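Local coordinates for Cd1 (Flavonifractor plautii, PDB 7D39), which binds flavin mononucleotide and is a flavone reductase of gut bacteria, probably an ene-reductase that starts flavone and flavonol breakdown, at residues A26-A31 / R189-G194; E241-G246 / S250-A255. All coordinates share one frame; numbering follows the deposited sequence.

Interaction 1 (A26-A31 / R189-G194)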
ATOM      1  N   ALA A  26       8.065   1.032 -20.114  1.00 27.84           N
ATOM      2  CA  ALA A  26       6.966   0.085 -20.265  1.00 29.93           C
ATOM      3  C   ALA A  26       6.492   0.017 -21.711  1.00 32.82           C
ATOM      4  O   ALA A  26       6.206  -1.070 -22.224  1.00 32.14           O
ATOM      5  CB  ALA A  26       5.809   0.463 -19.340  1.00 27.09           C
ATOM      6  N   LYS A  27       6.390   1.161 -22.391  1.00 32.74           N
ATOM      7  CA  LYS A  27       5.966   1.100 -23.784  1.00 32.96           C
ATOM      8  C   LYS A  27       7.018   0.403 -24.635  1.00 30.91           C
ATOM      9  O   LYS A  27       6.685  -0.379 -25.533  1.00 31.86           O
ATOM     10  CB  LYS A  27       5.667   2.494 -24.340  1.00 33.68           C
ATOM     11  CG  LYS A  27       5.124   2.427 -25.782  1.00 37.02           C
ATOM     12  CD  LYS A  27       4.637   3.763 -26.299  1.00 46.43           C
ATOM     13  CE  LYS A  27       3.375   3.603 -27.134  1.00 51.14           C
ATOM     14  NZ  LYS A  27       3.562   2.678 -28.283  1.00 56.05           N
ATOM     15  N   GLU A  28       8.296   0.676 -24.363  1.00 30.90           N
ATOM     16  CA  GLU A  28       9.380  -0.014 -25.054  1.00 32.06           C
ATOM     17  C   GLU A  28       9.194  -1.523 -25.002  1.00 37.66           C
ATOM     18  O   GLU A  28       9.580  -2.228 -25.938  1.00 43.56           O
ATOM     19  CB  GLU A  28      10.718   0.379 -24.426  1.00 32.60           C
ATOM     20  CG  GLU A  28      11.953  -0.061 -25.171  1.00 32.96           C
ATOM     21  CD  GLU A  28      13.218   0.301 -24.423  1.00 39.19           C
ATOM     22  OE1 GLU A  28      13.166   0.420 -23.183  1.00 43.83           O
ATOM     23  OE2 GLU A  28      14.266   0.476 -25.069  1.00 46.12           O
HETATM   24  N   MSE A  29       8.601  -2.030 -23.924  1.00 32.30           N
HETATM   25  CA  MSE A  29       8.309  -3.448 -23.772  1.00 33.73           C
HETATM   26  C   MSE A  29       6.992  -3.848 -24.430  1.00 37.91           C
HETATM   27  O   MSE A  29       6.613  -5.007 -24.390  1.00 37.99           O
HETATM   28  CB  MSE A  29       8.272  -3.820 -22.293  1.00 31.72           C
HETATM   29  CG  MSE A  29       9.579  -3.554 -21.574  1.00 46.19           C
HETATM   30 SE   MSE A  29      11.032  -4.644 -22.282  0.76 52.95          SE
HETATM   31  CE  MSE A  29      12.288  -3.246 -22.764  1.00 50.81           C
ATOM     32  N   GLY A  30       6.284  -2.896 -25.019  1.00 35.70           N
ATOM     33  CA  GLY A  30       5.067  -3.203 -25.736  1.00 33.09           C
ATOM     34  C   GLY A  30       3.781  -2.932 -24.994  1.00 33.32           C
ATOM     35  O   GLY A  30       2.730  -3.405 -25.431  1.00 37.52           O
ATOM     36  N   ALA A  31       3.826  -2.183 -23.898  1.00 35.28           N
ATOM     37  CA  ALA A  31       2.643  -1.914 -23.101  1.00 34.91           C
ATOM     38  C   ALA A  31       1.913  -0.697 -23.640  1.00 33.27           C
ATOM     39  O   ALA A  31       2.532   0.241 -24.145  1.00 33.98           O
ATOM     40  CB  ALA A  31       3.016  -1.673 -21.639  1.00 31.15           C
ATOM     41  N   ARG A 189      17.202   4.497 -14.145  1.00 27.20           N
ATOM     42  CA  ARG A 189      16.635   3.544 -13.191  1.00 29.12           C
ATOM     43  C   ARG A 189      15.109   3.569 -13.216  1.00 25.93           C
ATOM     44  O   ARG A 189      14.466   2.518 -13.120  1.00 29.39           O
ATOM     45  CB  ARG A 189      17.163   3.832 -11.786  1.00 32.45           C
ATOM     46  CG  ARG A 189      16.585   2.935 -10.709  1.00 33.58           C
ATOM     47  CD  ARG A 189      17.175   1.517 -10.749  1.00 40.97           C
ATOM     48  NE  ARG A 189      16.633   0.705  -9.665  1.00 41.69           N
ATOM     49  CZ  ARG A 189      16.113  -0.509  -9.813  1.00 44.60           C
ATOM     50  NH1 ARG A 189      16.087  -1.090 -11.005  1.00 38.38           N
ATOM     51  NH2 ARG A 189      15.626  -1.147  -8.756  1.00 43.62           N
ATOM     52  N   ALA A 190      14.506   4.753 -13.339  1.00 25.23           N
ATOM     53  CA  ALA A 190      13.065   4.810 -13.561  1.00 29.25           C
ATOM     54  C   ALA A 190      12.686   4.077 -14.839  1.00 28.28           C
ATOM     55  O   ALA A 190      11.689   3.349 -14.874  1.00 33.27           O
ATOM     56  CB  ALA A 190      12.585   6.263 -13.624  1.00 24.04           C
ATOM     57  N   HIS A 191      13.475   4.259 -15.900  1.00 26.09           N
ATOM     58  CA  HIS A 191      13.221   3.556 -17.148  1.00 26.88           C
ATOM     59  C   HIS A 191      13.228   2.036 -16.948  1.00 29.92           C
ATOM     60  O   HIS A 191      12.339   1.330 -17.434  1.00 30.51           O
ATOM     61  CB  HIS A 191      14.265   3.964 -18.191  1.00 27.70           C
ATOM     62  CG  HIS A 191      13.974   3.435 -19.559  1.00 28.94           C
ATOM     63  ND1 HIS A 191      13.228   4.134 -20.483  1.00 28.51           N
ATOM     64  CD2 HIS A 191      14.313   2.267 -20.156  1.00 36.28           C
ATOM     65  CE1 HIS A 191      13.127   3.422 -21.593  1.00 30.84           C
ATOM     66  NE2 HIS A 191      13.781   2.288 -21.423  1.00 37.00           N
ATOM     67  N   GLN A 192      14.247   1.509 -16.265  1.00 27.77           N
ATOM     68  CA  GLN A 192      14.297   0.068 -16.020  1.00 30.51           C
ATOM     69  C   GLN A 192      13.109  -0.400 -15.182  1.00 33.17           C
ATOM     70  O   GLN A 192      12.526  -1.461 -15.451  1.00 31.47           O
ATOM     71  CB  GLN A 192      15.602  -0.314 -15.332  1.00 28.90           C
ATOM     72  CG  GLN A 192      15.810  -1.804 -15.268  1.00 29.81           C
ATOM     73  CD  GLN A 192      16.052  -2.411 -16.651  1.00 38.75           C
ATOM     74  OE1 GLN A 192      16.830  -1.882 -17.444  1.00 41.62           O
ATOM     75  NE2 GLN A 192      15.363  -3.514 -16.950  1.00 36.69           N
ATOM     76  N   ILE A 193      12.737   0.374 -14.162  1.00 29.40           N
ATOM     77  CA  ILE A 193      11.570   0.025 -13.354  1.00 26.01           C
ATOM     78  C   ILE A 193      10.333  -0.104 -14.239  1.00 31.35           C
ATOM     79  O   ILE A 193       9.489  -0.990 -14.041  1.00 26.02           O
ATOM     80  CB  ILE A 193      11.384   1.061 -12.228  1.00 26.78           C
ATOM     81  CG1 ILE A 193      12.465   0.839 -11.170  1.00 25.15           C
ATOM     82  CG2 ILE A 193       9.979   0.999 -11.604  1.00 24.24           C
ATOM     83  CD1 ILE A 193      12.365   1.747  -9.972  1.00 25.74           C
ATOM     84  N   GLY A 194      10.228   0.748 -15.257  1.00 27.46           N
ATOM     85  CA  GLY A 194       9.107   0.643 -16.181  1.00 26.12           C
ATOM     86  C   GLY A 194       9.183  -0.589 -17.064  1.00 31.89           C
ATOM     87  O   GLY A 194       8.157  -1.198 -17.390  1.00 33.48           O
TER
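H191 reaches out from helix 184-202 with the edge of its imidazole and meets one carboxylate oxygen of E28, on the last turn of helix 14-28. NE2 of H191 gives its hydrogen to OE1 of E28 over 2.6 Å, and the bond is bent to 150° at the hydrogen. The donor comes to the syn side of the carboxylate but well out of its plane, while OE1 lies close to the plane of the ring; the two flat groups stand 75° apart. Both side chains leave their backbones with CG anti to N (chi1 -170° in E28), and the straight chain of E28 carries its acid across to the ring. A glutamate suits this place because its extended chain is long enough to bring the carboxylate from the end of helix 14-28 to the imidazole.

Nearer the helix backbones the two segments come close enough for main-chain atoms to matter. The CA atoms of A26 and G194 are 4.6 Å apart, and G194 O lies 3.4 Å from A26 CA and 3.5 Å from A26 CB. Small residues fit both positions: a CB on G194 would press against A26 N, and A26 presents only a methyl group. Just past the end of helix 14-28, M29, a selenomethionine, packs on R195, A198 and E199 of helix 184-202. A Schellman motif closes helix 14-28, with G30 at positive phi, where a side chain would collide with the preceding carbonyl.

Both polar groups have further partners. ND1 of H191 is hydrogen-bonded to E21, two turns before E28 on the same helix, and OE1 of E28 also forms a salt bridge with R195. With carboxylates at both of its nitrogens, the imidazole is held against rotation and is likely to favour the protonated, cationic form, while R195 would help to keep E28 ionised.

Interaction 2 (E241-G246 / S250-A255); sequences EIHNEG and SFTFPA
Backbone hydrogen bonds join strand 239-245 to strand 248-252 as the antiparallel arms of a beta hairpin. E241 with T252 and H243 with S250 are hydrogen-bonded pairs, each closed by two N-H to O bonds; the shortest runs 2.8 Å from E241 N to T252 O. Between them I242 and F251 form a non-hydrogen-bonded pair, where CA-H...O contacts join I242 CA to S250 O and F251 CA to E241 O.

A polar bond lies diagonally across the E241, H243, S250 and T252 face. H243 NE2 and T252 OG1 are 2.8 Å apart, with the hydroxyl near the ring plane; chi1 of -43° swings the imidazole back along the strand to T252, past S250 OG. A leucine in place of H243 would probably leave the T252 hydroxyl without this partner and free to turn.

Apolar contact occupies the other face, where branched I242 puts CD1 3.7 Å from F251 CD1. F251 is buried, which suits its large hydrocarbon ring.

This hairpin forms one edge of a four-stranded antiparallel sheet. I242 and F251 both pack on A231 of strand 230-233, V215 of a loop and F224 of strand 224-227.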
ATOM      1  N   GLU A 241      12.587 -12.089  15.802  1.00 34.09           N
ATOM      2  CA  GLU A 241      13.796 -11.666  16.485  1.00 38.10           C
ATOM      3  C   GLU A 241      14.760 -11.037  15.493  1.00 34.56           C
ATOM      4  O   GLU A 241      14.970 -11.562  14.397  1.00 42.11           O
ATOM      5  CB  GLU A 241      14.455 -12.855  17.184  1.00 41.94           C
ATOM      6  CG  GLU A 241      15.771 -12.544  17.848  1.00 48.67           C
ATOM      7  CD  GLU A 241      16.125 -13.568  18.923  1.00 54.85           C
ATOM      8  OE1 GLU A 241      15.828 -14.772  18.735  1.00 51.63           O
ATOM      9  OE2 GLU A 241      16.683 -13.158  19.960  1.00 54.04           O
ATOM     10  N   ILE A 242      15.356  -9.922  15.902  1.00 34.21           N
ATOM     11  CA  ILE A 242      16.365  -9.205  15.125  1.00 36.33           C
ATOM     12  C   ILE A 242      17.740  -9.577  15.666  1.00 40.24           C
ATOM     13  O   ILE A 242      17.972  -9.507  16.876  1.00 39.76           O
ATOM     14  CB  ILE A 242      16.133  -7.684  15.210  1.00 40.71           C
ATOM     15  CG1 ILE A 242      14.979  -7.253  14.293  1.00 31.47           C
ATOM     16  CG2 ILE A 242      17.406  -6.909  14.932  1.00 36.40           C
ATOM     17  CD1 ILE A 242      15.264  -7.442  12.815  1.00 31.14           C
ATOM     18  N   HIS A 243      18.657  -9.963  14.783  1.00 40.52           N
ATOM     19  CA  HIS A 243      20.027 -10.276  15.177  1.00 44.04           C
ATOM     20  C   HIS A 243      21.000  -9.295  14.542  1.00 41.43           C
ATOM     21  O   HIS A 243      20.872  -8.954  13.363  1.00 44.02           O
ATOM     22  CB  HIS A 243      20.431 -11.695  14.769  1.00 39.39           C
ATOM     23  CG  HIS A 243      19.377 -12.723  15.032  1.00 50.41           C
ATOM     24  ND1 HIS A 243      19.087 -13.185  16.295  1.00 53.13           N
ATOM     25  CD2 HIS A 243      18.542 -13.377  14.190  1.00 51.23           C
ATOM     26  CE1 HIS A 243      18.115 -14.079  16.221  1.00 53.93           C
ATOM     27  NE2 HIS A 243      17.771 -14.216  14.953  1.00 48.87           N
ATOM     28  N   ASN A 244      21.985  -8.865  15.326  1.00 45.53           N
ATOM     29  CA  ASN A 244      23.115  -8.079  14.832  1.00 43.23           C
ATOM     30  C   ASN A 244      24.338  -8.993  14.787  1.00 53.07           C
ATOM     31  O   ASN A 244      24.985  -9.245  15.809  1.00 51.31           O
ATOM     32  CB  ASN A 244      23.365  -6.864  15.716  1.00 38.33           C
ATOM     33  CG  ASN A 244      24.522  -6.026  15.226  1.00 46.17           C
ATOM     34  OD1 ASN A 244      25.323  -6.472  14.412  1.00 52.90           O
ATOM     35  ND2 ASN A 244      24.617  -4.804  15.726  1.00 51.52           N
ATOM     36  N   GLU A 245      24.657  -9.484  13.595  1.00 54.65           N
ATOM     37  CA  GLU A 245      25.810 -10.354  13.392  1.00 61.70           C
ATOM     38  C   GLU A 245      26.934  -9.492  12.821  1.00 67.22           C
ATOM     39  O   GLU A 245      27.207  -9.482  11.619  1.00 70.48           O
ATOM     40  CB  GLU A 245      25.440 -11.518  12.479  1.00 64.87           C
ATOM     41  CG  GLU A 245      26.180 -12.810  12.768  1.00 76.70           C
ATOM     42  CD  GLU A 245      27.262 -13.101  11.742  1.00 89.80           C
ATOM     43  OE1 GLU A 245      27.151 -12.593  10.603  1.00 90.41           O
ATOM     44  OE2 GLU A 245      28.225 -13.832  12.073  1.00 97.13           O
ATOM     45  N   GLY A 246      27.585  -8.743  13.712  1.00 63.52           N
ATOM     46  CA  GLY A 246      28.632  -7.823  13.311  1.00 55.30           C
ATOM     47  C   GLY A 246      28.160  -6.747  12.354  1.00 59.18           C
ATOM     48  O   GLY A 246      28.665  -6.635  11.234  1.00 57.13           O
ATOM     49  N   SER A 250      19.608  -9.296  10.574  1.00 35.26           N
ATOM     50  CA  SER A 250      18.813 -10.376  10.014  1.00 40.39           C
ATOM     51  C   SER A 250      17.578 -10.578  10.880  1.00 39.56           C
ATOM     52  O   SER A 250      17.546 -10.183  12.050  1.00 35.19           O
ATOM     53  CB  SER A 250      19.627 -11.669   9.943  1.00 45.57           C
ATOM     54  OG  SER A 250      20.268 -11.905  11.188  1.00 42.84           O
ATOM     55  N   PHE A 251      16.560 -11.220  10.311  1.00 38.82           N
ATOM     56  CA  PHE A 251      15.269 -11.337  10.987  1.00 40.59           C
ATOM     57  C   PHE A 251      14.768 -12.772  10.909  1.00 39.64           C
ATOM     58  O   PHE A 251      14.578 -13.302   9.811  1.00 38.94           O
ATOM     59  CB  PHE A 251      14.255 -10.362  10.369  1.00 38.10           C
ATOM     60  CG  PHE A 251      12.895 -10.393  11.010  1.00 31.39           C
ATOM     61  CD1 PHE A 251      12.729 -10.037  12.336  1.00 34.55           C
ATOM     62  CD2 PHE A 251      11.780 -10.752  10.274  1.00 31.41           C
ATOM     63  CE1 PHE A 251      11.473 -10.056  12.925  1.00 35.99           C
ATOM     64  CE2 PHE A 251      10.522 -10.774  10.855  1.00 33.26           C
ATOM     65  CZ  PHE A 251      10.373 -10.424  12.184  1.00 32.41           C
ATOM     66  N   THR A 252      14.541 -13.392  12.070  1.00 40.61           N
ATOM     67  CA  THR A 252      14.011 -14.746  12.139  1.00 40.07           C
ATOM     68  C   THR A 252      12.666 -14.756  12.859  1.00 39.98           C
ATOM     69  O   THR A 252      12.343 -13.856  13.638  1.00 34.75           O
ATOM     70  CB  THR A 252      14.978 -15.707  12.848  1.00 40.80           C
ATOM     71  OG1 THR A 252      15.324 -15.184  14.138  1.00 42.98           O
ATOM     72  CG2 THR A 252      16.246 -15.900  12.020  1.00 39.01           C
ATOM     73  N   PHE A 253      11.891 -15.805  12.602  1.00 39.48           N
ATOM     74  CA  PHE A 253      10.553 -15.933  13.164  1.00 40.21           C
ATOM     75  C   PHE A 253      10.132 -17.391  13.078  1.00 44.93           C
ATOM     76  O   PHE A 253      10.588 -18.125  12.191  1.00 44.27           O
ATOM     77  CB  PHE A 253       9.548 -15.044  12.422  1.00 39.62           C
ATOM     78  CG  PHE A 253       9.496 -15.297  10.947  1.00 39.24           C
ATOM     79  CD1 PHE A 253       8.600 -16.209  10.420  1.00 33.85           C
ATOM     80  CD2 PHE A 253      10.348 -14.621  10.088  1.00 39.31           C
ATOM     81  CE1 PHE A 253       8.550 -16.439   9.067  1.00 35.01           C
ATOM     82  CE2 PHE A 253      10.303 -14.842   8.729  1.00 36.50           C
ATOM     83  CZ  PHE A 253       9.405 -15.750   8.218  1.00 36.78           C
ATOM     84  N   PRO A 254       9.367 -17.828  14.044  1.00 45.56           N
ATOM     85  CA  PRO A 254       8.862 -19.183  14.054  1.00 46.22           C
ATOM     86  C   PRO A 254       8.030 -19.305  12.852  1.00 56.12           C
ATOM     87  O   PRO A 254       7.175 -18.503  12.631  1.00 69.18           O
ATOM     88  CB  PRO A 254       7.986 -19.217  15.280  1.00 45.61           C
ATOM     89  CG  PRO A 254       7.705 -17.818  15.603  1.00 44.72           C
ATOM     90  CD  PRO A 254       8.922 -17.079  15.211  1.00 47.71           C
ATOM     91  N   ALA A 255       8.139 -20.404  12.144  1.00 59.17           N
ATOM     92  CA  ALA A 255       7.476 -20.566  10.859  1.00 55.30           C
ATOM     93  C   ALA A 255       5.968 -20.527  10.909  1.00 51.47           C
ATOM     94  O   ALA A 255       5.302 -20.321   9.949  1.00 51.31           O
ATOM     95  CB  ALA A 255       7.899 -21.866  10.237  1.00 42.50           C
TER

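From the N terminus, the chain forms strand 2-7 and helix 14-28, whose end enters interaction 1. It then builds the rest of the five-stranded parallel sheet and its helices before helix 184-202 returns to close this long loop, 158 residues apart at the nearest ends. Interaction 1 thus ties early and late helices of the flavodoxin-like, FMN-binding part. Only afterwards does interaction 2 open, joining adjacent strands 239-245 and 248-252 across a tight turn in the antiparallel sheet. The two contacts follow in series, neither crossing nor nesting. The centres of interactions 1 and 2 lie about 36 Å apart, and the nearest atoms of interactions 1 and 2 are about 21 Å apart, without touching.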